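Local coordinates for protein salicylaldehyde dehydrogenase NahF (Pseudomonas putida, PDB 4JZ6) that probably oxidises salicylaldehyde to salicylate with NAD(+) and water, a step in the bacterial breakdown of naphthalene, at residues A[359-362]-A[363-367]; A[316-319]-A[320-324]; A[22-26]-A[27-31]; A[54-57]-A[58-62]; A[471-475]-A[476-480]. All blocks are in the same frame, centred on the assembly; numbering follows the deposited sequence.

Contact 1 of 5, residues A[359-362]-A[363-367]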
loop_
_atom_site.group_PDB
_atom_site.type_symbol
_atom_site.label_atom_id
_atom_site.label_comp_id
_atom_site.label_asym_id
_atom_site.label_seq_id
_atom_site.Cartn_x
_atom_site.Cartn_y
_atom_site.Cartn_z
ATOM N N ASP A 359 17.304 29.047 -14.734
ATOM C CA ASP A 359 15.937 29.486 -14.480
ATOM C C ASP A 359 15.841 30.304 -13.197
ATOM O O ASP A 359 15.277 31.398 -13.192
ATOM C CB ASP A 359 14.985 28.290 -14.409
ATOM C CG ASP A 359 13.583 28.691 -13.992
ATOM O OD1 ASP A 359 12.769 29.022 -14.881
ATOM O OD2 ASP A 359 13.299 28.683 -12.774
ATOM N N ALA A 360 16.396 29.761 -12.117
ATOM C CA ALA A 360 16.448 30.463 -10.841
ATOM C C ALA A 360 17.186 31.789 -10.977
ATOM O O ALA A 360 16.700 32.828 -10.530
ATOM C CB ALA A 360 17.115 29.594 -9.789
ATOM N N ILE A 361 18.352 31.748 -11.611
ATOM C CA ILE A 361 19.198 32.929 -11.728
ATOM C C ILE A 361 18.565 34.042 -12.581
ATOM O O ILE A 361 18.748 35.234 -12.300
ATOM C CB ILE A 361 20.630 32.545 -12.217
ATOM C CG1 ILE A 361 21.676 33.196 -11.320
ATOM C CG2 ILE A 361 20.863 32.898 -13.682
ATOM C CD1 ILE A 361 21.447 32.896 -9.871
ATOM N N ASP A 362 17.801 33.651 -13.600
ATOM C CA ASP A 362 17.129 34.616 -14.465
ATOM C C ASP A 362 15.941 35.248 -13.755
ATOM O O ASP A 362 15.481 36.320 -14.144
ATOM C CB ASP A 362 16.661 33.955 -15.764
ATOM C CG ASP A 362 17.807 33.636 -16.707
ATOM O OD1 ASP A 362 18.863 34.300 -16.619
ATOM O OD2 ASP A 362 17.645 32.726 -17.545
ATOM N N LYS A 363 15.456 34.580 -12.710
ATOM C CA LYS A 363 14.292 35.046 -11.961
ATOM C C LYS A 363 14.661 35.693 -10.632
ATOM O O LYS A 363 13.835 35.765 -9.726
ATOM C CB LYS A 363 13.308 33.898 -11.716
ATOM C CG LYS A 363 12.640 33.379 -12.973
ATOM C CD LYS A 363 11.702 32.222 -12.665
ATOM C CE LYS A 363 11.023 31.712 -13.925
ATOM N NZ LYS A 363 10.086 30.595 -13.642
ATOM N N GLY A 364 15.898 36.157 -10.509
ATOM C CA GLY A 364 16.288 36.933 -9.346
ATOM C C GLY A 364 17.099 36.219 -8.281
ATOM O O GLY A 364 17.552 36.855 -7.325
ATOM N N ALA A 365 17.289 34.911 -8.430
ATOM C CA ALA A 365 18.084 34.163 -7.460
ATOM C C ALA A 365 19.510 34.704 -7.396
ATOM O O ALA A 365 19.993 35.349 -8.331
ATOM C CB ALA A 365 18.085 32.680 -7.777
ATOM N N LYS A 366 20.175 34.438 -6.282
ATOM C CA LYS A 366 21.479 35.012 -6.015
ATOM C C LYS A 366 22.468 33.909 -5.632
ATOM O O LYS A 366 22.284 33.220 -4.628
ATOM C CB LYS A 366 21.345 36.057 -4.901
ATOM C CG LYS A 366 22.643 36.661 -4.406
ATOM C CD LYS A 366 22.377 37.699 -3.319
ATOM C CE LYS A 366 23.654 38.068 -2.576
ATOM N NZ LYS A 366 24.765 38.409 -3.512
ATOM N N VAL A 367 23.497 33.720 -6.456
ATOM C CA VAL A 367 24.542 32.753 -6.153
ATOM C C VAL A 367 25.402 33.326 -5.039
ATOM O O VAL A 367 26.222 34.216 -5.273
ATOM C CB VAL A 367 25.441 32.476 -7.379
ATOM C CG1 VAL A 367 26.483 31.417 -7.051
ATOM C CG2 VAL A 367 24.607 32.033 -8.558
#

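Contact 2 of 5, residues A[316-319]-A[320-324]. With SO4 (sulfate ion), chain E.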
loop_
_atom_site.group_PDB
_atom_site.type_symbol
_atom_site.label_atom_id
_atom_site.label_comp_id
_atom_site.label_asym_id
_atom_site.label_seq_id
_atom_site.Cartn_x
_atom_site.Cartn_y
_atom_site.Cartn_z
ATOM N N GLU A 316 22.650 36.341 8.674
ATOM C CA GLU A 316 23.716 35.828 9.522
ATOM C C GLU A 316 23.948 34.352 9.239
ATOM O O GLU A 316 25.086 33.916 9.072
ATOM C CB GLU A 316 23.376 36.031 10.994
ATOM C CG GLU A 316 24.419 35.499 11.957
ATOM C CD GLU A 316 23.956 35.569 13.404
ATOM O OE1 GLU A 316 22.896 36.186 13.670
ATOM O OE2 GLU A 316 24.645 35.000 14.278
ATOM N N PHE A 317 22.859 33.590 9.178
ATOM C CA PHE A 317 22.933 32.156 8.912
ATOM C C PHE A 317 23.562 31.858 7.558
ATOM O O PHE A 317 24.410 30.969 7.441
ATOM C CB PHE A 317 21.546 31.517 8.977
ATOM C CG PHE A 317 21.513 30.100 8.484
ATOM C CD1 PHE A 317 21.834 29.054 9.332
ATOM C CD2 PHE A 317 21.165 29.814 7.171
ATOM C CE1 PHE A 317 21.810 27.749 8.879
ATOM C CE2 PHE A 317 21.142 28.515 6.711
ATOM C CZ PHE A 317 21.463 27.479 7.565
ATOM N N VAL A 318 23.124 32.585 6.535
ATOM C CA VAL A 318 23.642 32.392 5.185
ATOM C C VAL A 318 25.141 32.679 5.133
ATOM O O VAL A 318 25.896 31.961 4.480
ATOM C CB VAL A 318 22.881 33.257 4.145
ATOM C CG1 VAL A 318 23.581 33.232 2.794
ATOM C CG2 VAL A 318 21.451 32.774 3.998
ATOM N N ALA A 319 25.572 33.712 5.847
ATOM C CA ALA A 319 26.989 34.066 5.880
ATOM C C ALA A 319 27.851 32.931 6.441
ATOM O O ALA A 319 28.875 32.576 5.858
ATOM C CB ALA A 319 27.204 35.348 6.668
ATOM N N ARG A 320 27.430 32.361 7.567
ATOM C CA ARG A 320 28.175 31.266 8.183
ATOM C C ARG A 320 28.163 30.028 7.290
ATOM O O ARG A 320 29.199 29.397 7.074
ATOM C CB ARG A 320 27.612 30.922 9.565
ATOM C CG ARG A 320 27.604 32.084 10.541
ATOM C CD ARG A 320 27.541 31.578 11.974
ATOM N NE ARG A 320 27.060 32.597 12.905
ATOM C CZ ARG A 320 26.685 32.344 14.157
ATOM N NH1 ARG A 320 26.736 31.105 14.630
ATOM N NH2 ARG A 320 26.253 33.329 14.936
ATOM N N PHE A 321 26.980 29.694 6.783
ATOM C CA PHE A 321 26.791 28.566 5.877
ATOM C C PHE A 321 27.753 28.675 4.692
ATOM O O PHE A 321 28.407 27.700 4.314
ATOM C CB PHE A 321 25.341 28.554 5.388
ATOM C CG PHE A 321 24.944 27.305 4.658
ATOM C CD1 PHE A 321 25.642 26.120 4.836
ATOM C CD2 PHE A 321 23.860 27.318 3.788
ATOM C CE1 PHE A 321 25.266 24.970 4.155
ATOM C CE2 PHE A 321 23.479 26.179 3.108
ATOM C CZ PHE A 321 24.182 25.002 3.289
ATOM N N VAL A 322 27.848 29.871 4.121
ATOM C CA VAL A 322 28.694 30.091 2.959
ATOM C C VAL A 322 30.170 29.932 3.311
ATOM O O VAL A 322 30.944 29.354 2.543
ATOM C CB VAL A 322 28.420 31.468 2.312
ATOM C CG1 VAL A 322 29.601 31.917 1.447
ATOM C CG2 VAL A 322 27.141 31.407 1.494
ATOM N N GLU A 323 30.546 30.426 4.485
ATOM C CA GLU A 323 31.921 30.328 4.950
ATOM C C GLU A 323 32.353 28.864 5.006
ATOM O O GLU A 323 33.342 28.481 4.381
ATOM C CB GLU A 323 32.064 30.996 6.320
ATOM C CG GLU A 323 33.452 31.536 6.619
ATOM C CD GLU A 323 34.419 30.454 7.060
ATOM O OE1 GLU A 323 34.001 29.558 7.830
ATOM O OE2 GLU A 323 35.597 30.502 6.635
ATOM N N LYS A 324 31.596 28.051 5.737
ATOM C CA LYS A 324 31.887 26.623 5.864
ATOM C C LYS A 324 31.892 25.900 4.514
ATOM O O LYS A 324 32.771 25.082 4.232
ATOM C CB LYS A 324 30.867 25.954 6.786
ATOM C CG LYS A 324 30.895 26.441 8.213
ATOM C CD LYS A 324 32.271 26.276 8.827
ATOM C CE LYS A 324 32.260 26.682 10.292
ATOM N NZ LYS A 324 33.620 27.020 10.801
HETATM S S SO4 E . 24.161 31.080 17.953
HETATM O O1 SO4 E . 24.254 32.507 17.649
HETATM O O2 SO4 E . 24.146 30.904 19.403
HETATM O O3 SO4 E . 22.920 30.567 17.385
HETATM O O4 SO4 E . 25.301 30.356 17.386
#

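Contact 3 of 5, residues A[22-26]-A[27-31]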
loop_
_atom_site.group_PDB
_atom_site.type_symbol
_atom_site.label_atom_id
_atom_site.label_comp_id
_atom_site.label_asym_id
_atom_site.label_seq_id
_atom_site.Cartn_x
_atom_site.Cartn_y
_atom_site.Cartn_z
ATOM N N LEU A 22 25.713 -11.945 -14.196
ATOM C CA LEU A 22 24.383 -12.088 -13.599
ATOM C C LEU A 22 24.429 -13.184 -12.536
ATOM O O LEU A 22 25.352 -14.003 -12.523
ATOM C CB LEU A 22 23.361 -12.468 -14.673
ATOM C CG LEU A 22 22.540 -11.374 -15.363
ATOM C CD1 LEU A 22 23.271 -10.035 -15.412
ATOM C CD2 LEU A 22 22.125 -11.833 -16.765
ATOM N N PHE A 23 23.438 -13.215 -11.650
ATOM C CA PHE A 23 23.389 -14.250 -10.621
ATOM C C PHE A 23 22.012 -14.904 -10.500
ATOM O O PHE A 23 21.048 -14.269 -10.068
ATOM C CB PHE A 23 23.819 -13.673 -9.276
ATOM C CG PHE A 23 23.956 -14.695 -8.192
ATOM C CD1 PHE A 23 25.066 -15.526 -8.141
ATOM C CD2 PHE A 23 22.981 -14.819 -7.212
ATOM C CE1 PHE A 23 25.205 -16.470 -7.132
ATOM C CE2 PHE A 23 23.110 -15.756 -6.204
ATOM C CZ PHE A 23 24.226 -16.580 -6.160
ATOM N N ILE A 24 21.928 -16.174 -10.893
ATOM C CA ILE A 24 20.691 -16.946 -10.794
ATOM C C ILE A 24 20.969 -18.363 -10.288
ATOM O O ILE A 24 21.845 -19.050 -10.814
ATOM C CB ILE A 24 19.971 -17.041 -12.152
ATOM C CG1 ILE A 24 19.646 -15.647 -12.690
ATOM C CG2 ILE A 24 18.710 -17.869 -12.021
ATOM C CD1 ILE A 24 18.879 -15.658 -13.989
ATOM N N ASN A 25 20.225 -18.788 -9.267
ATOM C CA ASN A 25 20.361 -20.131 -8.694
ATOM C C ASN A 25 21.769 -20.490 -8.217
ATOM O O ASN A 25 22.298 -21.540 -8.581
ATOM C CB ASN A 25 19.875 -21.194 -9.683
ATOM C CG ASN A 25 18.467 -21.664 -9.388
ATOM O OD1 ASN A 25 18.051 -21.732 -8.228
ATOM N ND2 ASN A 25 17.723 -21.999 -10.438
ATOM N N ASN A 26 22.361 -19.624 -7.399
ATOM C CA ASN A 26 23.710 -19.840 -6.886
ATOM C C ASN A 26 24.737 -20.006 -8.001
ATOM O O ASN A 26 25.765 -20.666 -7.822
ATOM C CB ASN A 26 23.752 -21.033 -5.921
ATOM C CG ASN A 26 23.392 -20.645 -4.495
ATOM O OD1 ASN A 26 23.042 -19.495 -4.215
ATOM N ND2 ASN A 26 23.470 -21.612 -3.586
ATOM N N ALA A 27 24.451 -19.404 -9.153
ATOM C CA ALA A 27 25.355 -19.484 -10.296
ATOM C C ALA A 27 25.590 -18.116 -10.923
ATOM O O ALA A 27 24.642 -17.397 -11.243
ATOM C CB ALA A 27 24.818 -20.457 -11.336
ATOM N N TRP A 28 26.859 -17.756 -11.094
ATOM C CA TRP A 28 27.205 -16.540 -11.813
ATOM C C TRP A 28 27.318 -16.846 -13.302
ATOM O O TRP A 28 28.073 -17.730 -13.707
ATOM C CB TRP A 28 28.496 -15.944 -11.269
ATOM C CG TRP A 28 28.345 -15.369 -9.892
ATOM C CD1 TRP A 28 28.658 -15.975 -8.707
ATOM C CD2 TRP A 28 27.844 -14.069 -9.557
ATOM N NE1 TRP A 28 28.383 -15.132 -7.655
ATOM C CE2 TRP A 28 27.886 -13.956 -8.150
ATOM C CE3 TRP A 28 27.370 -12.991 -10.306
ATOM C CZ2 TRP A 28 27.463 -12.809 -7.483
ATOM C CZ3 TRP A 28 26.949 -11.855 -9.640
ATOM C CH2 TRP A 28 27.000 -11.772 -8.244
ATOM N N ILE A 29 26.550 -16.120 -14.112
ATOM C CA ILE A 29 26.380 -16.454 -15.524
ATOM C C ILE A 29 26.340 -15.226 -16.425
ATOM O O ILE A 29 26.071 -14.114 -15.970
ATOM C CB ILE A 29 25.062 -17.217 -15.755
ATOM C CG1 ILE A 29 23.894 -16.431 -15.166
ATOM C CG2 ILE A 29 25.117 -18.598 -15.137
ATOM C CD1 ILE A 29 22.554 -17.060 -15.419
ATOM N N ASP A 30 26.596 -15.440 -17.712
ATOM C CA ASP A 30 26.444 -14.392 -18.714
ATOM C C ASP A 30 24.963 -14.240 -19.042
ATOM O O ASP A 30 24.152 -15.081 -18.656
ATOM C CB ASP A 30 27.213 -14.755 -19.984
ATOM C CG ASP A 30 28.691 -14.963 -19.735
ATOM O OD1 ASP A 30 29.283 -14.175 -18.968
ATOM O OD2 ASP A 30 29.257 -15.919 -20.307
ATOM N N SER A 31 24.611 -13.172 -19.752
ATOM C CA SER A 31 23.226 -12.975 -20.167
ATOM C C SER A 31 22.908 -13.895 -21.335
ATOM O O SER A 31 23.813 -14.415 -21.985
ATOM C CB SER A 31 22.975 -11.524 -20.561
ATOM O OG SER A 31 23.678 -11.199 -21.749
#

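Contact 4 of 5, residues A[54-57]-A[58-62]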
loop_
_atom_site.group_PDB
_atom_site.type_symbol
_atom_site.label_atom_id
_atom_site.label_comp_id
_atom_site.label_asym_id
_atom_site.label_seq_id
_atom_site.Cartn_x
_atom_site.Cartn_y
_atom_site.Cartn_z
ATOM N N ALA A 54 21.676 -8.252 -18.947
ATOM C CA ALA A 54 20.526 -9.149 -18.875
ATOM C C ALA A 54 19.496 -8.884 -19.961
ATOM O O ALA A 54 19.313 -7.751 -20.397
ATOM C CB ALA A 54 19.874 -9.055 -17.508
ATOM N N THR A 55 18.840 -9.947 -20.404
ATOM C CA THR A 55 17.724 -9.821 -21.326
ATOM C C THR A 55 16.438 -10.094 -20.566
ATOM O O THR A 55 16.471 -10.479 -19.395
ATOM C CB THR A 55 17.811 -10.829 -22.475
ATOM O OG1 THR A 55 17.753 -12.160 -21.947
ATOM C CG2 THR A 55 19.100 -10.636 -23.254
ATOM N N VAL A 56 15.310 -9.892 -21.240
ATOM C CA VAL A 56 14.014 -10.226 -20.669
ATOM C C VAL A 56 13.984 -11.710 -20.333
ATOM O O VAL A 56 13.474 -12.109 -19.280
ATOM C CB VAL A 56 12.877 -9.884 -21.643
ATOM C CG1 VAL A 56 11.572 -10.513 -21.185
ATOM C CG2 VAL A 56 12.736 -8.380 -21.767
ATOM N N THR A 57 14.558 -12.519 -21.222
ATOM C CA THR A 57 14.662 -13.953 -20.998
ATOM C C THR A 57 15.354 -14.256 -19.675
ATOM O O THR A 57 14.889 -15.099 -18.909
ATOM C CB THR A 57 15.421 -14.661 -22.139
ATOM O OG1 THR A 57 14.773 -14.396 -23.391
ATOM C CG2 THR A 57 15.449 -16.161 -21.899
ATOM N N ASP A 58 16.460 -13.561 -19.407
ATOM C CA ASP A 58 17.190 -13.733 -18.149
ATOM C C ASP A 58 16.309 -13.365 -16.962
ATOM O O ASP A 58 16.341 -14.022 -15.921
ATOM C CB ASP A 58 18.472 -12.892 -18.121
ATOM C CG ASP A 58 19.515 -13.369 -19.126
ATOM O OD1 ASP A 58 20.048 -14.491 -18.960
ATOM O OD2 ASP A 58 19.818 -12.614 -20.077
ATOM N N ALA A 59 15.515 -12.316 -17.130
ATOM C CA ALA A 59 14.656 -11.839 -16.058
ATOM C C ALA A 59 13.583 -12.866 -15.699
ATOM O O ALA A 59 13.269 -13.064 -14.525
ATOM C CB ALA A 59 14.024 -10.512 -16.439
ATOM N N ILE A 60 13.021 -13.516 -16.708
ATOM C CA ILE A 60 11.997 -14.518 -16.458
ATOM C C ILE A 60 12.616 -15.741 -15.780
ATOM O O ILE A 60 12.007 -16.342 -14.886
ATOM C CB ILE A 60 11.266 -14.924 -17.754
ATOM C CG1 ILE A 60 10.653 -13.690 -18.422
ATOM C CG2 ILE A 60 10.194 -15.945 -17.462
ATOM C CD1 ILE A 60 9.814 -12.850 -17.486
ATOM N N LYS A 61 13.830 -16.091 -16.200
ATOM C CA LYS A 61 14.576 -17.186 -15.586
ATOM C C LYS A 61 14.813 -16.886 -14.113
ATOM O O LYS A 61 14.764 -17.783 -13.268
ATOM C CB LYS A 61 15.917 -17.391 -16.291
ATOM C CG LYS A 61 16.081 -18.758 -16.930
ATOM C CD LYS A 61 15.346 -18.838 -18.261
ATOM C CE LYS A 61 15.379 -20.251 -18.846
ATOM N NZ LYS A 61 14.349 -21.152 -18.244
ATOM N N ALA A 62 15.065 -15.613 -13.818
ATOM C CA ALA A 62 15.296 -15.163 -12.451
ATOM C C ALA A 62 14.034 -15.304 -11.603
ATOM O O ALA A 62 14.091 -15.730 -10.446
ATOM C CB ALA A 62 15.784 -13.719 -12.448
#

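Contact 5 of 5, residues A[471-475]-A[476-480]. With EDO (1,2-ethanediol), chain K.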
loop_
_atom_site.group_PDB
_atom_site.type_symbol
_atom_site.label_atom_id
_atom_site.label_comp_id
_atom_site.label_asym_id
_atom_site.label_seq_id
_atom_site.Cartn_x
_atom_site.Cartn_y
_atom_site.Cartn_z
ATOM N N TYR A 471 4.950 5.754 -1.102
ATOM C CA TYR A 471 4.238 5.180 0.026
ATOM C C TYR A 471 4.865 3.845 0.387
ATOM O O TYR A 471 5.662 3.295 -0.376
ATOM C CB TYR A 471 2.756 5.008 -0.300
ATOM C CG TYR A 471 2.481 4.497 -1.693
ATOM C CD1 TYR A 471 2.743 3.173 -2.032
ATOM C CD2 TYR A 471 1.940 5.335 -2.669
ATOM C CE1 TYR A 471 2.484 2.694 -3.304
ATOM C CE2 TYR A 471 1.676 4.865 -3.951
ATOM C CZ TYR A 471 1.951 3.542 -4.260
ATOM O OH TYR A 471 1.698 3.055 -5.523
ATOM N N GLY A 472 4.506 3.314 1.545
ATOM C CA GLY A 472 5.160 2.115 2.029
ATOM C C GLY A 472 6.356 2.496 2.870
ATOM O O GLY A 472 6.635 3.682 3.053
ATOM N N ARG A 473 7.082 1.504 3.374
ATOM C CA ARG A 473 8.145 1.804 4.322
ATOM C C ARG A 473 9.200 0.695 4.462
ATOM O O ARG A 473 8.866 -0.480 4.621
ATOM C CB ARG A 473 7.525 2.125 5.688
ATOM C CG ARG A 473 8.153 3.313 6.395
ATOM C CD ARG A 473 7.185 4.488 6.518
ATOM N NE ARG A 473 6.928 5.144 5.240
ATOM C CZ ARG A 473 6.308 6.315 5.101
ATOM N NH1 ARG A 473 6.117 6.823 3.892
ATOM N NH2 ARG A 473 5.886 6.983 6.164
ATOM N N PHE A 474 10.473 1.080 4.393
ATOM C CA PHE A 474 11.563 0.188 4.783
ATOM C C PHE A 474 11.931 0.474 6.241
ATOM O O PHE A 474 11.515 1.496 6.797
ATOM C CB PHE A 474 12.793 0.386 3.892
ATOM C CG PHE A 474 12.739 -0.357 2.586
ATOM C CD1 PHE A 474 12.785 -1.743 2.555
ATOM C CD2 PHE A 474 12.681 0.334 1.383
ATOM C CE1 PHE A 474 12.755 -2.429 1.344
ATOM C CE2 PHE A 474 12.646 -0.343 0.176
ATOM C CZ PHE A 474 12.683 -1.730 0.156
ATOM N N ASP A 475 12.695 -0.433 6.853
ATOM C CA ASP A 475 13.171 -0.294 8.242
ATOM C C ASP A 475 12.060 -0.268 9.297
ATOM O O ASP A 475 10.876 -0.150 8.969
ATOM C CB ASP A 475 14.075 0.928 8.398
ATOM C CG ASP A 475 15.278 0.868 7.500
ATOM O OD1 ASP A 475 15.898 -0.214 7.426
ATOM O OD2 ASP A 475 15.597 1.896 6.860
ATOM N N GLY A 476 12.451 -0.383 10.564
ATOM C CA GLY A 476 11.494 -0.383 11.660
ATOM C C GLY A 476 10.563 -1.581 11.633
ATOM O O GLY A 476 10.737 -2.497 10.832
ATOM N N ARG A 477 9.568 -1.589 12.507
ATOM C CA ARG A 477 8.606 -2.677 12.503
ATOM C C ARG A 477 7.692 -2.584 11.280
ATOM O O ARG A 477 7.146 -3.590 10.826
ATOM C CB ARG A 477 7.780 -2.672 13.784
ATOM C CG ARG A 477 8.569 -2.902 15.064
ATOM C CD ARG A 477 7.632 -2.777 16.268
ATOM N NE ARG A 477 8.273 -3.067 17.550
ATOM C CZ ARG A 477 7.700 -2.840 18.730
ATOM N NH1 ARG A 477 6.481 -2.311 18.781
ATOM N NH2 ARG A 477 8.342 -3.130 19.857
ATOM N N ALA A 478 7.538 -1.379 10.738
ATOM C CA ALA A 478 6.607 -1.150 9.630
ATOM C C ALA A 478 6.950 -1.924 8.355
ATOM O O ALA A 478 6.081 -2.201 7.530
ATOM C CB ALA A 478 6.505 0.330 9.327
ATOM N N VAL A 479 8.221 -2.265 8.193
ATOM C CA VAL A 479 8.664 -2.926 6.982
ATOM C C VAL A 479 8.087 -4.347 6.898
ATOM O O VAL A 479 7.976 -4.922 5.813
ATOM C CB VAL A 479 10.207 -2.941 6.897
ATOM C CG1 VAL A 479 10.791 -3.881 7.938
ATOM C CG2 VAL A 479 10.670 -3.334 5.500
ATOM N N ILE A 480 7.702 -4.904 8.043
ATOM C CA ILE A 480 7.212 -6.281 8.091
ATOM C C ILE A 480 5.940 -6.481 7.277
ATOM O O ILE A 480 5.818 -7.444 6.527
ATOM C CB ILE A 480 6.963 -6.739 9.537
ATOM C CG1 ILE A 480 8.282 -6.754 10.313
ATOM C CG2 ILE A 480 6.322 -8.122 9.563
ATOM C CD1 ILE A 480 8.118 -7.054 11.784
HETATM C C1 EDO K . 3.116 4.305 5.001
HETATM O O1 EDO K . 2.670 4.513 3.650
HETATM C C2 EDO K . 3.130 2.814 5.330
HETATM O O2 EDO K . 3.233 2.603 6.746
#

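Contact 1 of 5, residues A[359-362]-A[363-367]
Lys-363 lies back along the last turn of helix 349-362 and meets Asp-359, four residues earlier. Its CG is anti to the carbonyl carbon (chi1 -67°), and from there the chain runs fully extended, which carries it back along the helix. CB and CG pass the backbone carbonyl of Asp-359, with Lys-363 CG 3.3 Å from Asp-359 O. CD passes by Asp-359 O and OD2, slightly nearer the backbone oxygen, and CE touches Asp-359 OD1 at 3.3 Å. The ammonium group ends in a salt bridge, Lys-363 NZ to Asp-359 OD1 at 3.3 Å, whose hydrogen bond is weak. Both charges have further partners: Lys-363 NZ also donates to Asp-389 O, and Asp-359 OD2 accepts from Arg-391 N.

Beneath this surface pair the backbone folds round Ala-360 O, which two N-H groups approach from opposite faces of the carbonyl plane: Ala-365 N at 3.0 Å and Lys-363 N at 3.1 Å. Gly-364 N gives a weak bond to Ile-361 O. The methyls of Ala-360 and Ala-365 meet at 3.8 Å between their CB atoms, and Ile-361 CD1 reaches Val-367 CG2 at 3.5 Å as the chain enters strand 366-369. The six-to-one bond from Ala-365 N to Ala-360 O, the positive phi of Gly-364 (103°) and the apolar pair across the turn together fit a Schellman motif, the classic C-terminal cap of an alpha-helix.

Contact 2 of 5, residues A[316-319]-A[320-324]
Glu-316 and Arg-320 form an i to i+4 salt bridge on helix 311-327, a surface pair of a helix in an alpha/beta fold. Their side chains run side by side, both extended, with the carboxylate and guanidinium planes turned 48° apart. OE2 of Glu-316 is modelled 2.4 Å from Arg-320 NH2, a value too short to be trusted in detail. The guanidinium also holds a sulfate, probably from the crystallisation liquor, which Ile-282 N, Asn-283 N and Arg-431 grip as well. With a leucine in place of Arg-320, the carboxylate of Glu-316 would probably lose its charged mate and the sulfate one of its ligands.

The backbone bond from Arg-320 N to Glu-316 O, 3.2 Å, sets the two residues one turn apart, and both side chains rest on Ile-282. On the buried side of the helix Phe-317 and Phe-321 lie alongside each other, ring centroids 5.7 Å apart, and pack on helix 282-294, while Val-318 and Val-322 pack on strand 381-384. At the guanidinium edge, near its plane, Arg-320 NH1 donates to sulfate O4 at 3.2 Å with an angle of 164°.

Contact 3 of 5, residues A[22-26]-A[27-31]
Leu-22 N donates to Ile-29 O at 2.8 Å, the shortest bond between the two strands. The return bond, Ile-29 N to Leu-22 O at 2.9 Å, completes the hydrogen-bonded pair of an antiparallel beta hairpin; beside that oxygen Trp-28 CA makes a CA-H...O contact, and Trp-28 CE3 comes within 3.2 Å of the same Leu-22 O. The turn is just two residues long: Asn-25 and Asn-26 both have positive phi, resembling a type I' turn, and the bond from Ala-27 N back to Ile-24 O is weak.

Phe-23 and Trp-28 are the non-hydrogen-bonded pair, and their side chains share one face. The Phe-23 ring is inclined to the indole by 48°. Phe-23 CB sits over the six-membered ring as a CH-pi contact, 3.7 Å from its centroid. With CG turned anti to the backbone N (chi1 -173°), the Phe-23 ring puts CD1 over one face of the indole, 3.2 Å from Trp-28 CE2. The indole's polar end is tied off by Trp-28 NE1 donating to Gln-206 OE1 of helix 195-208. On the other face, Leu-22 CB meets Ile-29 CG1 at 4.0 Å. The hairpin is therefore held by backbone bonds within and by two apolar faces: an aromatic one turned to helix 195-208, and an aliphatic one to helix 56-73.

Contact 4 of 5, residues A[54-57]-A[58-62]
Thr-55 and Asp-58 clasp each other at the start of helix 56-73. OD2 of Asp-58 is the crowded atom: it accepts from Thr-55 N at 2.9 Å with an angle of 162°, through the lone pair directed away from the other carboxylate oxygen, and it also receives Ser-32 N from the loop beyond. Thr-55 OG1 stands 2.8 Å from the same Asp-58 OD2 and is hydrogen-bonded to Ser-32 OG as well. The threonine hydroxyl is placed between its own N and carbonyl carbon (chi1 62°), which brings OG1 over the first turn, where it accepts from Asp-58 N at 3.2 Å. The two reciprocal bonds, side chain of Thr-55 to backbone of Asp-58 and side chain of Asp-58 to backbone of Thr-55, define a capping box with Thr-55 as N-cap.

An alanine in place of Asp-58 is likely to leave Thr-55 N and Ser-32 N without their shared acceptor, freeing the loop to shift against the helix start.

Val-56 CG1 and Ile-60 CG1 touch lightly at 4.3 Å; Val-56 and buried Ala-59 both pack on helix 225-233, Ala-59 on Ile-228 and Leu-232. The loose side belongs to Thr-57 and Lys-61, which face solvent; their backbones share the bond from Lys-61 N to Thr-57 O at 3.1 Å, but the lysine chain bends at chi2 and chi4 and its end leads away from the first turn.

Contact 5 of 5, residues A[471-475]-A[476-480]
Arg-473, Phe-474 and Asp-475 curl against Val-479 and Ala-478 in the loop that leads into helix 479-482. Ahead of them comes Tyr-471, part of a salicylaldehyde pocket. Gly-472 N then donates at 3.0 Å to O1 of an ethanediol, probably from the crystallisation liquor, which Asp-481 of the second subunit also binds. Arg-473 doubles back, its chain bent at chi2 and chi3, and its NE meets the carbonyl of the preceding Gly-472, 2.6 Å from Gly-472 O; one face of its guanidinium lies against ethanediol C1. Arg-473 O receives a CA-H...O contact from Val-479. Phe-474 CD1 touches Val-479 CG2 at 4.0 Å, crossing it at a slant. At Asp-475 phi turns positive, and its carbonyl takes a weak bond from Val-479 N, while its carboxylate is held by Tyr-178 and Asn-457. Around the turn, Phe-474 packs between helix 170-181 and strand 264-267, its side chain about 3 Å at the nearest atoms from that of Glu-267, the predicted active-site residue, and Ala-478 rests on Leu-486 of the second subunit.

All five contacts are local, so none nests within or crosses another; they follow in series along the chain. Contact 3 closes the N-terminal hairpin, and contact 4 caps the helix that comes after the four-stranded sheet. These two touch: Leu-22 CD2 lies 3.7 Å from Ala-54 CB, packing hairpin on helix start. Contact 2 then spans a helix beside the seven-stranded sheet, and contact 1 ends the following helix and leads into one of that sheet's two edge strands, 366-369, the two centres about 19 Å apart. Contact 5, last in sequence, turns from the six-stranded sheet toward the second subunit. Contacts 2 and 3, about 51 Å apart between centres, lie on opposite sides of the chain's centre.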